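Local coordinates for Low molecular weight protein-tyrosine-phosphatase YwlE (Bacillus subtilis subsp. subtilis, PDB 4KK3) that removes phosphate from phosphoarginine residues of many proteins, reversing the action of the arginine kinase McsB, with almost no activity on phosphoserine, phosphothreonine or phosphotyrosine peptides, at residues D2-R13 with S76-H87. Sequence-based numbering, arbitrary orientation.
Sequences DIIFVCTGNTCR and SADLVLAMTHQH. With PO4 (phosphate ion), chain B.
A bend at chi3 (-55°) turns the Arg13 guanidinium over Met83 CB, while chi1 of -71° sets CG of His87 opposite its carbonyl carbon and presents the imidazole to Cys7 and Thr8. Cys7 CA lies over one imidazole face, 3.9 Å from the ring centroid, a CH-pi contact; at the ring edge, His87 NE2 and Thr8 OG1 share a 2.8 Å hydrogen bond. Thr84 OG1 sits over the opposite face and caps His87 N, within a capping box that opens helix 85-94. Strands 2-7 and 79-82 are parallel neighbours in the central sheet, bonded from Leu79 N to Asp2 O (3.2 Å) through Met83 N to Val6 O (3.0 Å); Ile4 CG2 packs on Val80 CG2 at 3.6 Å. The first strand runs into the phosphate-binding P-loop of low molecular weight phosphatases, which carries the nucleophile Cys7. Here Arg13 NE donates to phosphate O1 and NH2 to O3, both 2.9 Å and nearly straight, while NH1 is held by Val116 O. A leucine in place of Arg13 would probably leave O1 and O3 each short of a donor and Met83 CB without its flat cover. Phosphate O4 accepts from the backbone N of Thr11 and Cys12.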
loop_
_atom_site.group_PDB
_atom_site.type_symbol
_atom_site.label_atom_id
_atom_site.label_comp_id
_atom_site.label_asym_id
_atom_site.label_seq_id
_atom_site.Cartn_x
_atom_site.Cartn_y
_atom_site.Cartn_z
ATOM N N ASP A 2 -9.065 6.649 -7.067
ATOM C CA ASP A 2 -7.836 5.917 -7.359
ATOM C C ASP A 2 -6.871 5.992 -6.187
ATOM O O ASP A 2 -6.418 7.072 -5.816
ATOM C CB ASP A 2 -7.147 6.476 -8.607
ATOM C CG ASP A 2 -7.740 5.937 -9.892
ATOM O OD1 ASP A 2 -8.933 5.567 -9.888
ATOM O OD2 ASP A 2 -7.013 5.884 -10.907
ATOM N N ILE A 3 -6.548 4.835 -5.620
ATOM C CA ILE A 3 -5.675 4.776 -4.466
ATOM C C ILE A 3 -4.402 4.050 -4.859
ATOM O O ILE A 3 -4.456 3.012 -5.518
ATOM C CB ILE A 3 -6.335 4.017 -3.313
ATOM C CG1 ILE A 3 -7.714 4.600 -3.014
ATOM C CG2 ILE A 3 -5.455 4.064 -2.066
ATOM C CD1 ILE A 3 -7.663 5.910 -2.341
ATOM N N ILE A 4 -3.256 4.607 -4.484
ATOM C CA ILE A 4 -1.995 3.896 -4.676
ATOM C C ILE A 4 -1.207 3.719 -3.368
ATOM O O ILE A 4 -1.007 4.661 -2.616
ATOM C CB ILE A 4 -1.122 4.527 -5.790
ATOM C CG1 ILE A 4 0.153 3.713 -6.012
ATOM C CG2 ILE A 4 -0.757 5.952 -5.465
ATOM C CD1 ILE A 4 0.812 3.990 -7.339
ATOM N N PHE A 5 -0.786 2.486 -3.100
ATOM C CA PHE A 5 0.052 2.177 -1.941
ATOM C C PHE A 5 1.504 2.178 -2.387
ATOM O O PHE A 5 1.820 1.633 -3.428
ATOM C CB PHE A 5 -0.316 0.790 -1.386
ATOM C CG PHE A 5 -1.698 0.731 -0.811
ATOM C CD1 PHE A 5 -1.985 1.371 0.384
ATOM C CD2 PHE A 5 -2.707 0.039 -1.468
ATOM C CE1 PHE A 5 -3.253 1.333 0.919
ATOM C CE2 PHE A 5 -3.993 -0.007 -0.946
ATOM C CZ PHE A 5 -4.269 0.624 0.256
ATOM N N VAL A 6 2.388 2.801 -1.612
ATOM C CA VAL A 6 3.789 2.920 -2.020
ATOM C C VAL A 6 4.752 2.414 -0.943
ATOM O O VAL A 6 4.608 2.756 0.238
ATOM C CB VAL A 6 4.148 4.403 -2.318
ATOM C CG1 VAL A 6 5.646 4.521 -2.616
ATOM C CG2 VAL A 6 3.335 4.926 -3.483
ATOM N N CYS A 7 5.731 1.600 -1.342
ATOM C CA CYS A 7 6.800 1.196 -0.424
ATOM C C CYS A 7 8.146 1.358 -1.119
ATOM O O CYS A 7 8.272 2.157 -2.041
ATOM C CB CYS A 7 6.599 -0.240 0.101
ATOM S SG CYS A 7 6.515 -1.530 -1.176
ATOM N N THR A 8 9.155 0.618 -0.679
ATOM C CA THR A 8 10.472 0.747 -1.287
ATOM C C THR A 8 10.585 -0.138 -2.543
ATOM O O THR A 8 10.755 0.350 -3.662
ATOM C CB THR A 8 11.576 0.370 -0.279
ATOM O OG1 THR A 8 11.481 1.209 0.883
ATOM C CG2 THR A 8 12.953 0.518 -0.909
ATOM N N GLY A 9 10.483 -1.448 -2.360
ATOM C CA GLY A 9 10.723 -2.357 -3.468
ATOM C C GLY A 9 9.496 -2.715 -4.290
ATOM O O GLY A 9 9.628 -3.234 -5.400
ATOM N N ASN A 10 8.314 -2.393 -3.766
ATOM C CA ASN A 10 7.051 -2.859 -4.339
ATOM C C ASN A 10 7.116 -4.377 -4.446
ATOM O O ASN A 10 6.622 -4.961 -5.406
ATOM C CB ASN A 10 6.755 -2.221 -5.710
ATOM C CG ASN A 10 5.325 -2.469 -6.196
ATOM O OD1 ASN A 10 5.109 -2.735 -7.378
ATOM N ND2 ASN A 10 4.340 -2.364 -5.285
ATOM N N THR A 11 7.729 -5.000 -3.450
ATOM C CA THR A 11 7.759 -6.469 -3.399
ATOM C C THR A 11 7.079 -7.047 -2.163
ATOM O O THR A 11 6.657 -8.204 -2.176
ATOM C CB THR A 11 9.203 -7.019 -3.475
ATOM O OG1 THR A 11 9.974 -6.516 -2.375
ATOM C CG2 THR A 11 9.869 -6.609 -4.782
ATOM N N CYS A 12 6.974 -6.265 -1.092
ATOM C CA CYS A 12 6.382 -6.792 0.140
ATOM C C CYS A 12 5.168 -6.018 0.668
ATOM O O CYS A 12 4.033 -6.478 0.571
ATOM C CB CYS A 12 7.427 -6.920 1.232
ATOM S SG CYS A 12 8.952 -7.772 0.724
ATOM N N ARG A 13 5.413 -4.843 1.228
ATOM C CA ARG A 13 4.365 -4.096 1.931
ATOM C C ARG A 13 3.261 -3.576 1.020
ATOM O O ARG A 13 2.080 -3.843 1.255
ATOM C CB ARG A 13 4.971 -2.908 2.686
ATOM C CG ARG A 13 5.532 -3.243 4.051
ATOM C CD ARG A 13 6.480 -2.114 4.530
ATOM N NE ARG A 13 7.531 -1.864 3.555
ATOM C CZ ARG A 13 8.464 -0.925 3.700
ATOM N NH1 ARG A 13 8.462 -0.174 4.789
ATOM N NH2 ARG A 13 9.390 -0.756 2.767
ATOM N N SER A 76 -2.302 11.011 -11.537
ATOM C CA SER A 76 -3.636 10.418 -11.661
ATOM C C SER A 76 -4.247 9.928 -10.350
ATOM O O SER A 76 -5.465 9.783 -10.249
ATOM C CB SER A 76 -3.617 9.265 -12.666
ATOM O OG SER A 76 -4.850 8.567 -12.646
ATOM N N ALA A 77 -3.406 9.656 -9.358
ATOM C CA ALA A 77 -3.894 9.170 -8.069
ATOM C C ALA A 77 -4.718 10.221 -7.338
ATOM O O ALA A 77 -4.398 11.410 -7.375
ATOM C CB ALA A 77 -2.723 8.713 -7.191
ATOM N N ASP A 78 -5.769 9.777 -6.659
ATOM C CA ASP A 78 -6.526 10.657 -5.777
ATOM C C ASP A 78 -5.907 10.650 -4.380
ATOM O O ASP A 78 -5.945 11.649 -3.661
ATOM C CB ASP A 78 -7.993 10.223 -5.721
ATOM C CG ASP A 78 -8.683 10.349 -7.063
ATOM O OD1 ASP A 78 -8.671 11.462 -7.626
ATOM O OD2 ASP A 78 -9.220 9.337 -7.569
ATOM N N LEU A 79 -5.307 9.522 -4.020
ATOM C CA LEU A 79 -4.705 9.346 -2.707
ATOM C C LEU A 79 -3.508 8.418 -2.808
ATOM O O LEU A 79 -3.601 7.346 -3.393
ATOM C CB LEU A 79 -5.724 8.761 -1.726
ATOM C CG LEU A 79 -5.335 8.589 -0.252
ATOM C CD1 LEU A 79 -4.955 9.931 0.380
ATOM C CD2 LEU A 79 -6.494 7.930 0.503
ATOM N N VAL A 80 -2.386 8.850 -2.246
ATOM C CA VAL A 80 -1.162 8.058 -2.243
ATOM C C VAL A 80 -0.817 7.732 -0.799
ATOM O O VAL A 80 -0.582 8.626 -0.001
ATOM C CB VAL A 80 -0.010 8.840 -2.889
ATOM C CG1 VAL A 80 1.265 8.000 -2.916
ATOM C CG2 VAL A 80 -0.396 9.286 -4.297
ATOM N N LEU A 81 -0.805 6.443 -0.448
ATOM C CA LEU A 81 -0.549 6.075 0.935
ATOM C C LEU A 81 0.767 5.331 1.043
ATOM O O LEU A 81 0.891 4.193 0.591
ATOM C CB LEU A 81 -1.689 5.213 1.481
ATOM C CG LEU A 81 -3.030 5.955 1.512
ATOM C CD1 LEU A 81 -4.185 5.025 1.884
ATOM C CD2 LEU A 81 -2.965 7.156 2.465
ATOM N N ALA A 82 1.732 5.984 1.663
ATOM C CA ALA A 82 3.091 5.501 1.775
ATOM C C ALA A 82 3.242 4.694 3.044
ATOM O O ALA A 82 2.551 4.942 4.023
ATOM C CB ALA A 82 4.044 6.713 1.829
HETATM N N MSE A 83 4.177 3.755 3.059
HETATM C CA MSE A 83 4.384 2.957 4.275
HETATM C C MSE A 83 5.088 3.732 5.389
HETATM O O MSE A 83 4.758 3.590 6.574
HETATM C CB MSE A 83 5.160 1.675 3.978
HETATM C CG MSE A 83 4.448 0.717 3.039
HETATM SE SE MSE A 83 2.657 0.213 3.673
HETATM C CE MSE A 83 1.764 0.206 1.948
ATOM N N THR A 84 6.068 4.550 5.015
ATOM C CA THR A 84 6.849 5.274 6.015
ATOM C C THR A 84 6.923 6.778 5.725
ATOM O O THR A 84 6.678 7.227 4.599
ATOM C CB THR A 84 8.300 4.752 6.111
ATOM O OG1 THR A 84 9.047 5.219 4.983
ATOM C CG2 THR A 84 8.341 3.212 6.155
ATOM N N HIS A 85 7.292 7.551 6.740
ATOM C CA HIS A 85 7.461 8.982 6.545
ATOM C C HIS A 85 8.636 9.269 5.600
ATOM O O HIS A 85 8.601 10.210 4.820
ATOM C CB HIS A 85 7.570 9.723 7.892
ATOM C CG HIS A 85 6.237 10.021 8.519
ATOM N ND1 HIS A 85 5.591 9.135 9.355
ATOM C CD2 HIS A 85 5.423 11.101 8.417
ATOM C CE1 HIS A 85 4.438 9.654 9.740
ATOM N NE2 HIS A 85 4.318 10.850 9.193
ATOM N N GLN A 86 9.653 8.423 5.632
ATOM C CA GLN A 86 10.733 8.534 4.665
ATOM C C GLN A 86 10.254 8.317 3.226
ATOM O O GLN A 86 10.765 8.932 2.299
ATOM C CB GLN A 86 11.845 7.541 4.985
ATOM C CG GLN A 86 13.036 7.703 4.092
ATOM C CD GLN A 86 13.668 9.078 4.225
ATOM O OE1 GLN A 86 13.535 9.931 3.346
ATOM N NE2 GLN A 86 14.351 9.299 5.330
ATOM N N HIS A 87 9.281 7.427 3.028
ATOM C CA HIS A 87 8.728 7.283 1.687
ATOM C C HIS A 87 8.095 8.587 1.195
ATOM O O HIS A 87 8.267 8.939 0.042
ATOM C CB HIS A 87 7.707 6.161 1.634
ATOM C CG HIS A 87 8.310 4.799 1.755
ATOM N ND1 HIS A 87 7.654 3.754 2.372
ATOM C CD2 HIS A 87 9.492 4.303 1.325
ATOM C CE1 HIS A 87 8.414 2.673 2.323
ATOM N NE2 HIS A 87 9.535 2.978 1.694
HETATM P P PO4 B . 9.129 -3.636 0.393
HETATM O O1 PO4 B . 7.984 -3.639 1.361
HETATM O O2 PO4 B . 10.226 -4.543 0.933
HETATM O O3 PO4 B . 9.711 -2.214 0.339
HETATM O O4 PO4 B . 8.784 -4.066 -0.999
#